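Local coordinates for arginine phosphatase Ywle (Geobacillus stearothermophilus, PDB 4PIC), which removes phosphate from phosphoarginine residues in proteins, probably counteracting the arginine kinase McsB, and shows almost no activity on phosphotyrosine peptides, at residues A[11-25]-A[53-66]. Numbering follows the deposited sequence.
Sequences GNTCRSPMAAALLEN and VLKEKGIEAAHRSS. With PO4 (phosphate ion), chain C.
From N12, where N12 CA lies 5.3 Å from S65 CA, to N25 beside I59, the chain 59-66 runs back along helix 15-25 and the loop before it, after helix 48-56 has ended in a Schellman motif with G58 as its C-prime residue. At the loop end, N12 is gripped twice. H63 NE2 donates to the backbone N12 O at 2.8 Å, reaching the oxygen 33° away from the carbonyl plane. The side chain takes the second bond: with CG anti to the backbone N (chi1 -169°), N12 OD1 is carried to S66 N and accepts in the amide plane, on a lone pair, at 2.8 Å. The N12 amide stands steeply to the imidazole, their planes 79° apart, while its ND2 donates to S35 OG on strand 31-37. P17 lies over one face of the H63 ring, its CG 3.6 Å from the centroid in a CH-pi contact shifted toward the rim. Replacing H63 by an alanine would remove the ring, and would probably leave N12 O without this donor and P17 without its aromatic cover, making the loop easier to shift. Farther along the helix the contact turns apolar: the selenium of M18 meets V53 CG2 at 3.6 Å, A21 CB touches both L54 CD1 and I59 CG2, and L22 CD2 touches I59 CD1. N25 lays its amide against I59 CG1. G11 to R15 belong to the phosphate-binding P-loop of the low molecular weight phosphatases; G11 N and R15 NH2 each donate to the bound phosphate ion, which T10 N also holds. H63 and S66 are thus placed to hold N12 by backbone and side chain behind the phosphate site, which probably helps the loop keep its anion-binding shape.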
loop_
_atom_site.group_PDB
_atom_site.type_symbol
_atom_site.label_atom_id
_atom_site.label_comp_id
_atom_site.label_asym_id
_atom_site.label_seq_id
_atom_site.Cartn_x
_atom_site.Cartn_y
_atom_site.Cartn_z
ATOM N N GLY A 11 -5.164 3.284 -5.415
ATOM C CA GLY A 11 -5.205 2.827 -6.796
ATOM C C GLY A 11 -5.036 3.928 -7.831
ATOM O O GLY A 11 -4.828 3.639 -9.013
ATOM N N ASN A 12 -5.111 5.185 -7.387
ATOM C CA ASN A 12 -5.024 6.349 -8.275
ATOM C C ASN A 12 -6.035 6.249 -9.421
ATOM O O ASN A 12 -5.711 6.558 -10.575
ATOM C CB ASN A 12 -3.602 6.508 -8.815
ATOM C CG ASN A 12 -3.377 7.836 -9.524
ATOM O OD1 ASN A 12 -2.700 7.884 -10.562
ATOM N ND2 ASN A 12 -3.927 8.923 -8.974
ATOM N N THR A 13 -7.249 5.806 -9.095
ATOM C CA THR A 13 -8.345 5.767 -10.079
ATOM C C THR A 13 -9.584 6.518 -9.597
ATOM O O THR A 13 -10.430 6.903 -10.403
ATOM C CB THR A 13 -8.781 4.329 -10.456
ATOM O OG1 THR A 13 -9.193 3.625 -9.280
ATOM C CG2 THR A 13 -7.644 3.575 -11.134
ATOM N N CYS A 14 -9.686 6.737 -8.288
ATOM C CA CYS A 14 -10.903 7.310 -7.729
ATOM C C CYS A 14 -10.694 8.661 -7.030
ATOM O O CYS A 14 -10.857 9.708 -7.655
ATOM C CB CYS A 14 -11.611 6.267 -6.861
ATOM S SG CYS A 14 -12.048 4.788 -7.833
ATOM N N ARG A 15 -10.314 8.667 -5.756
ATOM C CA ARG A 15 -10.222 9.943 -5.045
ATOM C C ARG A 15 -9.108 10.861 -5.531
ATOM O O ARG A 15 -9.366 12.021 -5.828
ATOM C CB ARG A 15 -10.124 9.755 -3.529
ATOM C CG ARG A 15 -11.412 9.224 -2.899
ATOM C CD ARG A 15 -11.199 8.897 -1.435
ATOM N NE ARG A 15 -10.409 7.683 -1.258
ATOM C CZ ARG A 15 -10.262 7.057 -0.098
ATOM N NH1 ARG A 15 -10.858 7.530 0.990
ATOM N NH2 ARG A 15 -9.535 5.952 -0.032
ATOM N N SER A 16 -7.874 10.378 -5.614
ATOM C CA SER A 16 -6.795 11.297 -5.994
ATOM C C SER A 16 -6.927 11.883 -7.408
ATOM O O SER A 16 -6.603 13.048 -7.599
ATOM C CB SER A 16 -5.385 10.744 -5.701
ATOM O OG SER A 16 -5.110 9.536 -6.386
ATOM N N PRO A 17 -7.431 11.107 -8.387
ATOM C CA PRO A 17 -7.661 11.755 -9.686
ATOM C C PRO A 17 -8.753 12.814 -9.637
ATOM O O PRO A 17 -8.677 13.816 -10.362
ATOM C CB PRO A 17 -8.084 10.598 -10.593
ATOM C CG PRO A 17 -7.454 9.394 -9.959
ATOM C CD PRO A 17 -7.560 9.641 -8.487
HETATM N N MSE A 18 -9.753 12.631 -8.784
HETATM C CA MSE A 18 -10.764 13.668 -8.639
HETATM C C MSE A 18 -10.160 14.933 -8.033
HETATM O O MSE A 18 -10.421 16.045 -8.498
HETATM C CB MSE A 18 -11.947 13.188 -7.798
HETATM C CG MSE A 18 -12.859 12.214 -8.545
HETATM SE SE MSE A 18 -14.577 11.870 -7.677
HETATM C CE MSE A 18 -13.919 10.940 -6.092
ATOM N N ALA A 19 -9.363 14.770 -6.987
ATOM C CA ALA A 19 -8.677 15.887 -6.367
ATOM C C ALA A 19 -7.827 16.622 -7.383
ATOM O O ALA A 19 -7.889 17.855 -7.475
ATOM C CB ALA A 19 -7.821 15.392 -5.203
ATOM N N ALA A 20 -7.032 15.880 -8.145
ATOM C CA ALA A 20 -6.151 16.483 -9.134
ATOM C C ALA A 20 -6.953 17.213 -10.198
ATOM O O ALA A 20 -6.598 18.328 -10.580
ATOM C CB ALA A 20 -5.238 15.426 -9.768
ATOM N N ALA A 21 -8.040 16.609 -10.658
ATOM C CA ALA A 21 -8.847 17.240 -11.695
ATOM C C ALA A 21 -9.489 18.531 -11.210
ATOM O O ALA A 21 -9.544 19.518 -11.948
ATOM C CB ALA A 21 -9.904 16.289 -12.221
ATOM N N LEU A 22 -9.991 18.521 -9.976
ATOM C CA LEU A 22 -10.627 19.712 -9.421
ATOM C C LEU A 22 -9.627 20.846 -9.291
ATOM O O LEU A 22 -9.949 21.994 -9.590
ATOM C CB LEU A 22 -11.267 19.399 -8.066
ATOM C CG LEU A 22 -12.536 18.557 -8.164
ATOM C CD1 LEU A 22 -12.846 17.970 -6.802
ATOM C CD2 LEU A 22 -13.683 19.433 -8.650
ATOM N N LEU A 23 -8.411 20.543 -8.856
ATOM C CA LEU A 23 -7.434 21.611 -8.673
ATOM C C LEU A 23 -6.941 22.105 -10.024
ATOM O O LEU A 23 -6.838 23.319 -10.246
ATOM C CB LEU A 23 -6.264 21.150 -7.792
ATOM C CG LEU A 23 -5.149 22.173 -7.549
ATOM C CD1 LEU A 23 -5.719 23.462 -6.956
ATOM C CD2 LEU A 23 -4.062 21.576 -6.653
ATOM N N GLU A 24 -6.666 21.180 -10.939
ATOM C CA GLU A 24 -6.144 21.535 -12.252
ATOM C C GLU A 24 -7.150 22.385 -13.017
ATOM O O GLU A 24 -6.768 23.314 -13.739
ATOM C CB GLU A 24 -5.783 20.266 -13.039
ATOM C CG GLU A 24 -5.289 20.505 -14.464
ATOM C CD GLU A 24 -3.920 21.166 -14.532
ATOM O OE1 GLU A 24 -3.232 21.263 -13.491
ATOM O OE2 GLU A 24 -3.530 21.595 -15.641
ATOM N N ASN A 25 -8.434 22.102 -12.826
ATOM C CA ASN A 25 -9.479 22.872 -13.504
ATOM C C ASN A 25 -9.429 24.359 -13.176
ATOM O O ASN A 25 -9.869 25.186 -13.974
ATOM C CB ASN A 25 -10.869 22.331 -13.172
ATOM C CG ASN A 25 -11.907 22.737 -14.198
ATOM O OD1 ASN A 25 -11.680 22.627 -15.403
ATOM N ND2 ASN A 25 -13.048 23.205 -13.725
ATOM N N VAL A 53 -19.044 11.978 -12.069
ATOM C CA VAL A 53 -19.264 13.092 -11.151
ATOM C C VAL A 53 -18.388 14.300 -11.496
ATOM O O VAL A 53 -18.791 15.455 -11.280
ATOM C CB VAL A 53 -19.162 12.694 -9.660
ATOM C CG1 VAL A 53 -20.113 11.531 -9.365
ATOM C CG2 VAL A 53 -17.746 12.308 -9.313
ATOM N N LEU A 54 -17.221 14.058 -12.092
ATOM C CA LEU A 54 -16.437 15.176 -12.620
ATOM C C LEU A 54 -17.159 15.833 -13.795
ATOM O O LEU A 54 -17.198 17.058 -13.895
ATOM C CB LEU A 54 -15.018 14.755 -13.012
ATOM C CG LEU A 54 -14.109 14.420 -11.825
ATOM C CD1 LEU A 54 -12.816 13.804 -12.325
ATOM C CD2 LEU A 54 -13.821 15.663 -10.967
ATOM N N LYS A 55 -17.748 15.025 -14.664
ATOM C CA LYS A 55 -18.494 15.548 -15.809
ATOM C C LYS A 55 -19.635 16.463 -15.353
ATOM O O LYS A 55 -19.936 17.470 -16.009
ATOM C CB LYS A 55 -19.038 14.390 -16.658
ATOM C CG LYS A 55 -19.623 14.812 -18.003
ATOM C CD LYS A 55 -20.324 13.638 -18.679
ATOM C CE LYS A 55 -20.566 13.915 -20.157
ATOM N NZ LYS A 55 -19.311 13.796 -20.958
ATOM N N GLU A 56 -20.251 16.142 -14.216
ATOM C CA GLU A 56 -21.356 16.946 -13.690
ATOM C C GLU A 56 -20.909 18.366 -13.357
ATOM O O GLU A 56 -21.717 19.302 -13.337
ATOM C CB GLU A 56 -21.948 16.304 -12.436
ATOM C CG GLU A 56 -22.569 14.949 -12.672
ATOM C CD GLU A 56 -22.963 14.238 -11.391
ATOM O OE1 GLU A 56 -22.835 14.826 -10.292
ATOM O OE2 GLU A 56 -23.420 13.082 -11.492
ATOM N N LYS A 57 -19.627 18.521 -13.059
ATOM C CA LYS A 57 -19.067 19.834 -12.762
ATOM C C LYS A 57 -18.277 20.423 -13.931
ATOM O O LYS A 57 -17.507 21.374 -13.750
ATOM C CB LYS A 57 -18.207 19.758 -11.501
ATOM C CG LYS A 57 -19.008 19.416 -10.248
ATOM C CD LYS A 57 -20.253 20.302 -10.153
ATOM C CE LYS A 57 -21.017 20.098 -8.851
ATOM N NZ LYS A 57 -20.315 20.726 -7.700
ATOM N N GLY A 58 -18.478 19.858 -15.117
ATOM C CA GLY A 58 -17.876 20.358 -16.338
ATOM C C GLY A 58 -16.455 19.918 -16.617
ATOM O O GLY A 58 -15.781 20.479 -17.483
ATOM N N ILE A 59 -15.985 18.911 -15.888
ATOM C CA ILE A 59 -14.599 18.491 -16.002
ATOM C C ILE A 59 -14.520 17.172 -16.760
ATOM O O ILE A 59 -15.193 16.204 -16.406
ATOM C CB ILE A 59 -13.967 18.367 -14.615
ATOM C CG1 ILE A 59 -13.903 19.748 -13.956
ATOM C CG2 ILE A 59 -12.576 17.751 -14.712
ATOM C CD1 ILE A 59 -13.520 19.703 -12.477
ATOM N N GLU A 60 -13.740 17.158 -17.838
ATOM C CA GLU A 60 -13.562 15.961 -18.655
ATOM C C GLU A 60 -12.088 15.864 -18.983
ATOM O O GLU A 60 -11.673 16.045 -20.129
ATOM C CB GLU A 60 -14.379 16.038 -19.949
ATOM C CG GLU A 60 -15.889 16.141 -19.754
ATOM C CD GLU A 60 -16.640 16.362 -21.062
ATOM O OE1 GLU A 60 -16.607 17.496 -21.586
ATOM O OE2 GLU A 60 -17.255 15.398 -21.572
ATOM N N ALA A 61 -11.295 15.586 -17.960
ATOM C CA ALA A 61 -9.852 15.612 -18.097
ATOM C C ALA A 61 -9.302 14.218 -18.372
ATOM O O ALA A 61 -9.896 13.218 -17.978
ATOM C CB ALA A 61 -9.233 16.184 -16.850
ATOM N N ALA A 62 -8.169 14.164 -19.063
ATOM C CA ALA A 62 -7.462 12.914 -19.266
ATOM C C ALA A 62 -6.786 12.523 -17.957
ATOM O O ALA A 62 -6.134 13.352 -17.310
ATOM C CB ALA A 62 -6.432 13.060 -20.380
ATOM N N HIS A 63 -6.958 11.268 -17.561
ATOM C CA HIS A 63 -6.211 10.737 -16.432
ATOM C C HIS A 63 -5.613 9.389 -16.794
ATOM O O HIS A 63 -6.295 8.539 -17.378
ATOM C CB HIS A 63 -7.092 10.561 -15.197
ATOM C CG HIS A 63 -6.379 9.902 -14.055
ATOM N ND1 HIS A 63 -5.405 10.543 -13.322
ATOM C CD2 HIS A 63 -6.462 8.645 -13.556
ATOM C CE1 HIS A 63 -4.934 9.717 -12.403
ATOM N NE2 HIS A 63 -5.562 8.562 -12.522
ATOM N N ARG A 64 -4.341 9.207 -16.439
ATOM C CA ARG A 64 -3.683 7.902 -16.497
ATOM C C ARG A 64 -3.131 7.607 -15.118
ATOM O O ARG A 64 -2.358 8.405 -14.588
ATOM C CB ARG A 64 -2.497 7.919 -17.466
ATOM C CG ARG A 64 -2.682 8.744 -18.723
ATOM C CD ARG A 64 -3.205 7.900 -19.861
ATOM N NE ARG A 64 -4.418 7.181 -19.486
ATOM C CZ ARG A 64 -5.320 6.733 -20.348
ATOM N NH1 ARG A 64 -5.156 6.931 -21.648
ATOM N NH2 ARG A 64 -6.393 6.093 -19.907
ATOM N N SER A 65 -3.500 6.464 -14.544
ATOM C CA SER A 65 -3.017 6.115 -13.206
ATOM C C SER A 65 -1.500 5.940 -13.180
ATOM O O SER A 65 -0.890 5.558 -14.187
ATOM C CB SER A 65 -3.706 4.857 -12.686
ATOM O OG SER A 65 -3.315 3.696 -13.405
ATOM N N SER A 66 -0.897 6.262 -12.037
ATOM C CA SER A 66 0.545 6.146 -11.850
ATOM C C SER A 66 0.831 5.552 -10.481
ATOM O O SER A 66 0.201 5.924 -9.495
ATOM C CB SER A 66 1.222 7.519 -11.913
ATOM O OG SER A 66 0.825 8.257 -13.050
HETATM P P PO4 C . -8.311 3.711 -2.810
HETATM O O1 PO4 C . -7.594 3.585 -4.130
HETATM O O2 PO4 C . -8.421 2.353 -2.162
HETATM O O3 PO4 C . -7.581 4.656 -1.916
HETATM O O4 PO4 C . -9.708 4.207 -3.094
#